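Local coordinates for lipoprotein YgdI/YgdR-like SH3-like domain-containing protein (Shewanella oneidensis, PDB 2RB6) that is of unknown function but is probably a membrane-attached lipoprotein whose small all-beta domain folds like SH3, at residues S2-M7 / T16-P21; G28-Y33 / I42-V47; S8-K13 / D46-I51. All blocks are in the same frame, centred on the assembly; numbering follows the deposited sequence.

How the contacts relate
Contacts 1 and 3 lie on one three-stranded antiparallel sheet and share strand 4-9, which pairs with 14-17 in contact 1 and with 47-53 in contact 3; the Ile6 O to Ile51 N distance of 2.8 Å fits a probable bond linking the two. Contact 2 belongs to the second sheet, its centre about 13 Å from that of contact 1 and about 9 Å from that of contact 3. Met7 bridges the sheets with its CE 3.7 Å from Tyr30 CG; within the first sheet the same CE lies 3.5 Å from Val47 CG2. Contacts 2 and 3 share Asp46 and Val47, where the chain passes from one sheet to the other. No active site or ligand is known here.

Contact 1: S2-M7 / T16-P21; sequences SSQYIM and TSDSKP
The first beta hairpin of this SH3-like domain, strand 4-9 against strand 14-17, pairs Tyr5 with Ser17 near the end away from its turn. Theirs is an antiparallel hydrogen-bonded pair: Tyr5 N gives to Ser17 O and Ser17 N returns the bond to Tyr5 O, both at 2.8 Å. Tyr5 O takes a second bond from the side-chain amide Gln4 NE2 (3.1 Å), which arrives on the face of the carbonyl plane opposite Ser17 N. The Gln4 chain bends at chi2 (67°), and its NE2 ends near Tyr5 O. Beyond Ser17 the chain leaves the sheet and runs across one face of the Tyr5 ring. Lys20 CA sits over the centre of that ring, 3.7 Å from the centroid, a CH-pi contact, while Pro21 CD approaches obliquely near Tyr5 CD2. A water in the ring plane joins Tyr5 OH, at 3.0 Å, to Lys20 NZ, to which it acts as acceptor. On the other face of the sheet Ile6 CG1 is 3.8 Å from Thr16 CG2, the two side chains running alongside. Met7 and Pro21 run antiparallel past one another, with Met7 SE 4.0 Å from Pro21 CB. Ser17 OG bonds to Tyr33 O of the second sheet.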
loop_
_atom_site.group_PDB
_atom_site.type_symbol
_atom_site.label_atom_id
_atom_site.label_comp_id
_atom_site.label_asym_id
_atom_site.label_seq_id
_atom_site.Cartn_x
_atom_site.Cartn_y
_atom_site.Cartn_z
ATOM N N SER A 2 -3.916 12.004 4.781
ATOM C CA SER A 2 -4.745 11.728 5.995
ATOM C C SER A 2 -5.291 10.301 6.020
ATOM O O SER A 2 -5.208 9.622 7.044
ATOM C CB SER A 2 -5.916 12.713 6.079
ATOM O OG SER A 2 -5.460 14.062 6.063
ATOM N N SER A 3 -5.857 9.845 4.904
ATOM C CA SER A 3 -6.399 8.489 4.844
ATOM C C SER A 3 -5.326 7.477 5.222
ATOM O O SER A 3 -4.134 7.741 5.087
ATOM C CB SER A 3 -6.929 8.171 3.439
ATOM O OG SER A 3 -8.298 8.499 3.311
ATOM N N GLN A 4 -5.759 6.320 5.701
ATOM C CA GLN A 4 -4.845 5.268 6.105
ATOM C C GLN A 4 -4.955 4.140 5.088
ATOM O O GLN A 4 -6.053 3.714 4.734
ATOM C CB GLN A 4 -5.212 4.782 7.515
ATOM C CG GLN A 4 -4.488 3.530 8.020
ATOM C CD GLN A 4 -2.989 3.723 8.241
ATOM O OE1 GLN A 4 -2.566 4.614 8.984
ATOM N NE2 GLN A 4 -2.179 2.869 7.609
ATOM N N TYR A 5 -3.815 3.678 4.593
ATOM C CA TYR A 5 -3.826 2.610 3.617
ATOM C C TYR A 5 -3.268 1.305 4.125
ATOM O O TYR A 5 -2.348 1.271 4.933
ATOM C CB TYR A 5 -3.092 3.030 2.344
ATOM C CG TYR A 5 -3.868 4.015 1.521
ATOM C CD1 TYR A 5 -3.764 5.390 1.757
ATOM C CD2 TYR A 5 -4.715 3.578 0.508
ATOM C CE1 TYR A 5 -4.486 6.302 0.999
ATOM C CE2 TYR A 5 -5.442 4.484 -0.257
ATOM C CZ TYR A 5 -5.320 5.840 -0.012
ATOM O OH TYR A 5 -6.010 6.728 -0.804
ATOM N N ILE A 6 -3.859 0.228 3.629
ATOM C CA ILE A 6 -3.476 -1.115 3.995
ATOM C C ILE A 6 -3.575 -1.991 2.755
ATOM O O ILE A 6 -4.561 -1.927 2.011
ATOM C CB ILE A 6 -4.415 -1.676 5.085
ATOM C CG1 ILE A 6 -4.169 -0.961 6.410
ATOM C CG2 ILE A 6 -4.218 -3.167 5.224
ATOM C CD1 ILE A 6 -5.110 -1.398 7.515
HETATM N N MSE A 7 -2.535 -2.791 2.535
HETATM C CA MSE A 7 -2.481 -3.701 1.406
HETATM C C MSE A 7 -2.444 -5.127 1.937
HETATM O O MSE A 7 -1.707 -5.441 2.882
HETATM C CB MSE A 7 -1.223 -3.454 0.585
HETATM C CG MSE A 7 -0.999 -2.004 0.226
HETATM SE SE MSE A 7 0.663 -1.744 -0.752
HETATM C CE MSE A 7 0.036 -2.444 -2.455
ATOM N N THR A 16 0.724 -1.688 5.990
ATOM C CA THR A 16 0.142 -0.355 6.133
ATOM C C THR A 16 0.992 0.727 5.458
ATOM O O THR A 16 2.169 0.519 5.179
ATOM C CB THR A 16 -0.042 0.018 7.628
ATOM O OG1 THR A 16 1.240 0.147 8.260
ATOM C CG2 THR A 16 -0.843 -1.052 8.345
ATOM N N SER A 17 0.376 1.877 5.196
ATOM C CA SER A 17 1.030 3.020 4.556
ATOM C C SER A 17 0.169 4.273 4.746
ATOM O O SER A 17 -1.060 4.190 4.750
ATOM C CB SER A 17 1.219 2.750 3.060
ATOM O OG SER A 17 1.795 3.871 2.413
ATOM N N ASP A 18 0.798 5.435 4.899
ATOM C CA ASP A 18 0.018 6.664 5.083
ATOM C C ASP A 18 -0.257 7.392 3.762
ATOM O O ASP A 18 -0.935 8.422 3.744
ATOM C CB ASP A 18 0.704 7.601 6.094
ATOM C CG ASP A 18 0.673 7.048 7.528
ATOM O OD1 ASP A 18 -0.434 6.810 8.071
ATOM O OD2 ASP A 18 1.760 6.859 8.116
ATOM N N SER A 19 0.265 6.844 2.664
ATOM C CA SER A 19 0.057 7.406 1.325
ATOM C C SER A 19 -0.512 6.332 0.417
ATOM O O SER A 19 -0.251 5.143 0.597
ATOM C CB SER A 19 1.369 7.890 0.697
ATOM O OG SER A 19 1.987 8.909 1.459
ATOM N N LYS A 20 -1.286 6.769 -0.565
ATOM C CA LYS A 20 -1.882 5.873 -1.537
ATOM C C LYS A 20 -0.764 5.202 -2.354
ATOM O O LYS A 20 0.065 5.879 -2.967
ATOM C CB LYS A 20 -2.810 6.682 -2.451
ATOM C CG LYS A 20 -3.441 5.908 -3.591
ATOM C CD LYS A 20 -4.222 6.832 -4.517
ATOM C CE LYS A 20 -4.702 6.096 -5.770
ATOM N NZ LYS A 20 -5.683 5.006 -5.472
ATOM N N PRO A 21 -0.709 3.861 -2.345
ATOM C CA PRO A 21 0.332 3.171 -3.114
ATOM C C PRO A 21 0.136 3.461 -4.606
ATOM O O PRO A 21 -0.984 3.392 -5.128
ATOM C CB PRO A 21 0.130 1.692 -2.742
ATOM C CG PRO A 21 -1.323 1.605 -2.420
ATOM C CD PRO A 21 -1.599 2.899 -1.668
HETATM O O HOH W 1 -7.590 5.858 -3.221
#

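Contact 2: G28-Y33 / I42-V47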
loop_
_atom_site.group_PDB
_atom_site.type_symbol
_atom_site.label_atom_id
_atom_site.label_comp_id
_atom_site.label_asym_id
_atom_site.label_seq_id
_atom_site.Cartn_x
_atom_site.Cartn_y
_atom_site.Cartn_z
ATOM N N GLY A 28 5.056 -3.532 -12.919
ATOM C CA GLY A 28 4.019 -4.239 -12.187
ATOM C C GLY A 28 4.345 -4.213 -10.695
ATOM O O GLY A 28 4.072 -5.167 -9.955
HETATM N N MSE A 29 4.940 -3.103 -10.261
HETATM C CA MSE A 29 5.337 -2.896 -8.873
HETATM C C MSE A 29 4.533 -1.786 -8.200
HETATM O O MSE A 29 4.315 -0.729 -8.788
HETATM C CB MSE A 29 6.821 -2.513 -8.812
HETATM C CG MSE A 29 7.784 -3.593 -9.236
HETATM SE SE MSE A 29 8.073 -4.872 -7.827
HETATM C CE MSE A 29 9.224 -6.103 -8.778
ATOM N N TYR A 30 4.094 -2.026 -6.966
ATOM C CA TYR A 30 3.362 -1.007 -6.213
ATOM C C TYR A 30 4.350 -0.312 -5.281
ATOM O O TYR A 30 5.005 -0.959 -4.463
ATOM C CB TYR A 30 2.240 -1.629 -5.370
ATOM C CG TYR A 30 0.858 -1.569 -5.993
ATOM C CD1 TYR A 30 0.169 -0.357 -6.103
ATOM C CD2 TYR A 30 0.240 -2.722 -6.477
ATOM C CE1 TYR A 30 -1.099 -0.298 -6.678
ATOM C CE2 TYR A 30 -1.025 -2.676 -7.055
ATOM C CZ TYR A 30 -1.687 -1.463 -7.154
ATOM O OH TYR A 30 -2.936 -1.423 -7.731
ATOM N N LEU A 31 4.471 1.003 -5.422
ATOM C CA LEU A 31 5.361 1.781 -4.570
ATOM C C LEU A 31 4.521 2.377 -3.448
ATOM O O LEU A 31 3.392 2.833 -3.668
ATOM C CB LEU A 31 6.040 2.906 -5.358
ATOM C CG LEU A 31 7.334 2.651 -6.148
ATOM C CD1 LEU A 31 8.533 2.618 -5.202
ATOM C CD2 LEU A 31 7.226 1.349 -6.937
ATOM N N TYR A 32 5.085 2.374 -2.246
ATOM C CA TYR A 32 4.392 2.895 -1.091
ATOM C C TYR A 32 5.437 3.299 -0.049
ATOM O O TYR A 32 6.609 2.959 -0.191
ATOM C CB TYR A 32 3.440 1.817 -0.558
ATOM C CG TYR A 32 4.087 0.689 0.226
ATOM C CD1 TYR A 32 4.283 0.805 1.596
ATOM C CD2 TYR A 32 4.455 -0.514 -0.392
ATOM C CE1 TYR A 32 4.818 -0.241 2.344
ATOM C CE2 TYR A 32 4.994 -1.582 0.347
ATOM C CZ TYR A 32 5.169 -1.428 1.720
ATOM O OH TYR A 32 5.667 -2.452 2.492
ATOM N N TYR A 33 5.024 4.042 0.976
ATOM C CA TYR A 33 5.951 4.473 2.025
ATOM C C TYR A 33 5.727 3.734 3.329
ATOM O O TYR A 33 4.597 3.580 3.779
ATOM C CB TYR A 33 5.843 5.984 2.271
ATOM C CG TYR A 33 6.342 6.807 1.121
ATOM C CD1 TYR A 33 5.574 6.954 -0.037
ATOM C CD2 TYR A 33 7.601 7.401 1.162
ATOM C CE1 TYR A 33 6.050 7.667 -1.130
ATOM C CE2 TYR A 33 8.087 8.116 0.075
ATOM C CZ TYR A 33 7.304 8.244 -1.072
ATOM O OH TYR A 33 7.782 8.938 -2.166
ATOM N N ILE A 42 6.485 -3.754 -3.714
ATOM C CA ILE A 42 5.729 -4.988 -3.556
ATOM C C ILE A 42 5.146 -5.284 -4.938
ATOM O O ILE A 42 4.663 -4.378 -5.619
ATOM C CB ILE A 42 4.594 -4.820 -2.497
ATOM C CG1 ILE A 42 3.820 -6.130 -2.321
ATOM C CG2 ILE A 42 3.642 -3.704 -2.908
ATOM C CD1 ILE A 42 4.569 -7.207 -1.599
ATOM N N LYS A 43 5.219 -6.542 -5.367
ATOM C CA LYS A 43 4.703 -6.937 -6.677
ATOM C C LYS A 43 3.182 -6.798 -6.751
ATOM O O LYS A 43 2.476 -7.125 -5.801
ATOM C CB LYS A 43 5.102 -8.386 -6.990
ATOM C CG LYS A 43 6.602 -8.672 -6.926
ATOM C CD LYS A 43 6.943 -10.063 -7.461
ATOM C CE LYS A 43 6.566 -10.204 -8.935
ATOM N NZ LYS A 43 7.286 -9.225 -9.800
ATOM N N GLN A 44 2.687 -6.324 -7.890
ATOM C CA GLN A 44 1.259 -6.121 -8.102
ATOM C C GLN A 44 0.493 -7.422 -7.876
ATOM O O GLN A 44 -0.504 -7.456 -7.148
ATOM C CB GLN A 44 1.031 -5.620 -9.529
ATOM C CG GLN A 44 -0.242 -4.831 -9.739
ATOM C CD GLN A 44 -1.477 -5.702 -9.719
ATOM O OE1 GLN A 44 -1.665 -6.556 -10.589
ATOM N NE2 GLN A 44 -2.326 -5.498 -8.719
ATOM N N GLU A 45 0.980 -8.493 -8.498
ATOM C CA GLU A 45 0.370 -9.809 -8.389
ATOM C C GLU A 45 0.318 -10.352 -6.957
ATOM O O GLU A 45 -0.478 -11.244 -6.663
ATOM C CB GLU A 45 1.127 -10.797 -9.269
ATOM C CG GLU A 45 2.607 -10.850 -8.978
ATOM C CD GLU A 45 3.311 -11.976 -9.714
ATOM O OE1 GLU A 45 3.109 -12.098 -10.942
ATOM O OE2 GLU A 45 4.073 -12.731 -9.064
ATOM N N ASP A 46 1.163 -9.829 -6.073
ATOM C CA ASP A 46 1.184 -10.284 -4.681
ATOM C C ASP A 46 0.100 -9.583 -3.858
ATOM O O ASP A 46 -0.210 -10.003 -2.732
ATOM C CB ASP A 46 2.555 -10.000 -4.047
ATOM C CG ASP A 46 3.574 -11.119 -4.292
ATOM O OD1 ASP A 46 3.573 -11.716 -5.391
ATOM O OD2 ASP A 46 4.392 -11.385 -3.382
ATOM N N VAL A 47 -0.477 -8.520 -4.418
ATOM C CA VAL A 47 -1.504 -7.743 -3.725
ATOM C C VAL A 47 -2.929 -8.143 -4.116
ATOM O O VAL A 47 -3.298 -8.085 -5.284
ATOM C CB VAL A 47 -1.298 -6.235 -3.999
ATOM C CG1 VAL A 47 -2.377 -5.409 -3.301
ATOM C CG2 VAL A 47 0.085 -5.819 -3.533
#
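Ile42 CG2 is the bump at the middle of this hairpin contact between strand 29-33 and strand 39-43. The methyl sits between Tyr30 CB, at 3.5 Å, and the CD2-CE2 side of the Tyr32 ring, which it meets obliquely; Tyr30 O is closer still, 3.4 Å from Ile42 CG2. Ile42 has CG1 anti to the backbone N (chi1 -179°), with CG2 then lying between N and the carbonyl carbon. The Tyr30 ring reaches further along, beside Gln44. These two side chains run alongside each other in the same direction, with Gln44 CG against Tyr30 CE2 and Gln44 NE2 meeting the ring at its edge, in plane, 3.5 Å from Tyr30 CE2; the amide and ring planes stand 66° apart. Val47 CG2 adds a looser touch near Tyr30 CD2. On the other face of the sheet Met29 and Lys43, a non-hydrogen-bonded pair, cross at a slant, selenomethionine Met29 CE coming 3.8 Å from Lys43 NZ. Gly28, with positive phi, forms a G1 beta bulge with Met29 opposite Asp24. Gly28 O lies 3.1 Å from Gln44 CB.

Tyr30 N gives to Ile42 O at 2.8 Å, almost straight, whereas Ile42 N reaches Tyr30 O at a longer 3.3 Å. Two residues on, Gln44 N gives to Gly28 O at 2.7 Å, just where strand 39-43 ends and a 3-10 turn begins. Met7 of strand 4-9 packs on Tyr30, Tyr32, Ile42 and Val47. Between the two segments the hydrogen bonds are all main-chain, while the side chains meet by largely nonpolar packing, including a selenomethionine methyl beside an ammonium group and an amide at a ring edge.

Contact 3: S8-K13 / D46-I51; sequences STKDGK and DVTQII
A chi1 of 59° places Thr48 OG1 between its own backbone N and carbonyl carbon, facing Ser8; Thr48 CG2, anti to the carbonyl carbon, lies 3.7 Å from Lys10 CA. Gln49, with chi1 of 52°, holds CG in the same sort of position; its chain then runs extended, and Gln49 NE2 makes a weak bond to Ser8 OG at 3.5 Å. Ser8 CB lies against both side chains, 3.5 Å from Thr48 OG1 and 3.7 Å from Gln49 CG. The pairing rests on two main-chain bonds: Thr48 N gives to Ser8 O at 2.8 Å and, further along, Lys10 N gives to Asp46 O, also at 2.8 Å. Thr48 OG1 comes within 3.1 Å of Ser8 O as well, but whether its proton goes there is unsettled. The Ser8-Gln49 pair is loose, with Ser8 N a long 3.3 Å from Gln49 O. Asp46 O is also approached by Thr9 CA and by Thr9 CG2, the methyl at 3.3 Å. Thr9 to Gly12 forms a type I turn, overlapped by an Asx turn in which Asp11 OD2 accepts from Lys13 N. Strand 4-9 turns back towards strand 14-17 just where strand 47-53 begins beside it. In this sheet strand 4-9 is central, flanked by 14-17 and 47-53; Ile51 continues the pairing with Ile6, and Ile50 packs on Tyr5.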
loop_
_atom_site.group_PDB
_atom_site.type_symbol
_atom_site.label_atom_id
_atom_site.label_comp_id
_atom_site.label_asym_id
_atom_site.label_seq_id
_atom_site.Cartn_x
_atom_site.Cartn_y
_atom_site.Cartn_z
ATOM N N SER A 8 -3.247 -5.986 1.323
ATOM C CA SER A 8 -3.298 -7.386 1.711
ATOM C C SER A 8 -2.582 -8.221 0.665
ATOM O O SER A 8 -2.839 -8.093 -0.532
ATOM C CB SER A 8 -4.751 -7.844 1.869
ATOM O OG SER A 8 -5.302 -7.354 3.083
ATOM N N THR A 9 -1.669 -9.064 1.137
ATOM C CA THR A 9 -0.869 -9.933 0.277
ATOM C C THR A 9 -1.492 -11.313 0.149
ATOM O O THR A 9 -2.042 -11.854 1.108
ATOM C CB THR A 9 0.558 -10.092 0.837
ATOM O OG1 THR A 9 1.189 -8.808 0.898
ATOM C CG2 THR A 9 1.385 -11.020 -0.042
ATOM N N LYS A 10 -1.387 -11.880 -1.044
ATOM C CA LYS A 10 -1.935 -13.201 -1.328
ATOM C C LYS A 10 -1.502 -14.257 -0.310
ATOM O O LYS A 10 -2.267 -15.174 0.007
ATOM C CB LYS A 10 -1.508 -13.649 -2.724
ATOM C CG LYS A 10 -2.437 -14.670 -3.345
ATOM C CD LYS A 10 -2.038 -14.983 -4.781
ATOM C CE LYS A 10 -3.135 -15.768 -5.485
ATOM N NZ LYS A 10 -3.515 -17.009 -4.749
ATOM N N ASP A 11 -0.280 -14.134 0.201
ATOM C CA ASP A 11 0.225 -15.099 1.167
ATOM C C ASP A 11 -0.424 -14.949 2.546
ATOM O O ASP A 11 -0.191 -15.763 3.443
ATOM C CB ASP A 11 1.752 -15.003 1.269
ATOM C CG ASP A 11 2.225 -13.671 1.810
ATOM O OD1 ASP A 11 3.429 -13.366 1.659
ATOM O OD2 ASP A 11 1.408 -12.937 2.398
ATOM N N GLY A 12 -1.243 -13.913 2.708
ATOM C CA GLY A 12 -1.918 -13.704 3.975
ATOM C C GLY A 12 -1.414 -12.525 4.781
ATOM O O GLY A 12 -2.039 -12.136 5.769
ATOM N N LYS A 13 -0.284 -11.961 4.367
ATOM C CA LYS A 13 0.308 -10.816 5.056
ATOM C C LYS A 13 -0.524 -9.547 4.865
ATOM O O LYS A 13 -1.429 -9.494 4.032
ATOM C CB LYS A 13 1.734 -10.565 4.546
ATOM C CG LYS A 13 2.728 -11.687 4.844
ATOM C CD LYS A 13 2.908 -11.894 6.345
ATOM C CE LYS A 13 4.007 -12.910 6.654
ATOM N NZ LYS A 13 3.736 -14.254 6.065
ATOM N N ASP A 46 1.163 -9.829 -6.073
ATOM C CA ASP A 46 1.184 -10.284 -4.681
ATOM C C ASP A 46 0.100 -9.583 -3.858
ATOM O O ASP A 46 -0.210 -10.003 -2.732
ATOM C CB ASP A 46 2.555 -10.000 -4.047
ATOM C CG ASP A 46 3.574 -11.119 -4.292
ATOM O OD1 ASP A 46 3.573 -11.716 -5.391
ATOM O OD2 ASP A 46 4.392 -11.385 -3.382
ATOM N N VAL A 47 -0.477 -8.520 -4.418
ATOM C CA VAL A 47 -1.504 -7.743 -3.725
ATOM C C VAL A 47 -2.929 -8.143 -4.116
ATOM O O VAL A 47 -3.298 -8.085 -5.284
ATOM C CB VAL A 47 -1.298 -6.235 -3.999
ATOM C CG1 VAL A 47 -2.377 -5.409 -3.301
ATOM C CG2 VAL A 47 0.085 -5.819 -3.533
ATOM N N THR A 48 -3.729 -8.550 -3.135
ATOM C CA THR A 48 -5.106 -8.935 -3.419
ATOM C C THR A 48 -6.060 -7.737 -3.402
ATOM O O THR A 48 -7.034 -7.697 -4.158
ATOM C CB THR A 48 -5.626 -10.005 -2.415
ATOM O OG1 THR A 48 -5.544 -9.502 -1.077
ATOM C CG2 THR A 48 -4.809 -11.292 -2.528
ATOM N N GLN A 49 -5.768 -6.744 -2.567
ATOM C CA GLN A 49 -6.629 -5.571 -2.468
ATOM C C GLN A 49 -5.930 -4.370 -1.831
ATOM O O GLN A 49 -4.956 -4.525 -1.088
ATOM C CB GLN A 49 -7.865 -5.931 -1.627
ATOM C CG GLN A 49 -7.493 -6.554 -0.280
ATOM C CD GLN A 49 -8.689 -7.067 0.513
ATOM O OE1 GLN A 49 -9.748 -7.369 -0.047
ATOM N NE2 GLN A 49 -8.512 -7.193 1.824
ATOM N N ILE A 50 -6.425 -3.173 -2.126
ATOM C CA ILE A 50 -5.881 -1.963 -1.526
ATOM C C ILE A 50 -7.025 -1.293 -0.764
ATOM O O ILE A 50 -8.046 -0.934 -1.351
ATOM C CB ILE A 50 -5.309 -1.012 -2.586
ATOM C CG1 ILE A 50 -4.083 -1.663 -3.238
ATOM C CG2 ILE A 50 -4.946 0.332 -1.937
ATOM C CD1 ILE A 50 -3.537 -0.915 -4.436
ATOM N N ILE A 51 -6.850 -1.138 0.547
ATOM C CA ILE A 51 -7.897 -0.569 1.389
ATOM C C ILE A 51 -7.693 0.845 1.912
ATOM O O ILE A 51 -6.705 1.145 2.585
ATOM C CB ILE A 51 -8.161 -1.470 2.611
ATOM C CG1 ILE A 51 -8.327 -2.921 2.157
ATOM C CG2 ILE A 51 -9.417 -1.002 3.338
ATOM C CD1 ILE A 51 -8.321 -3.922 3.281
#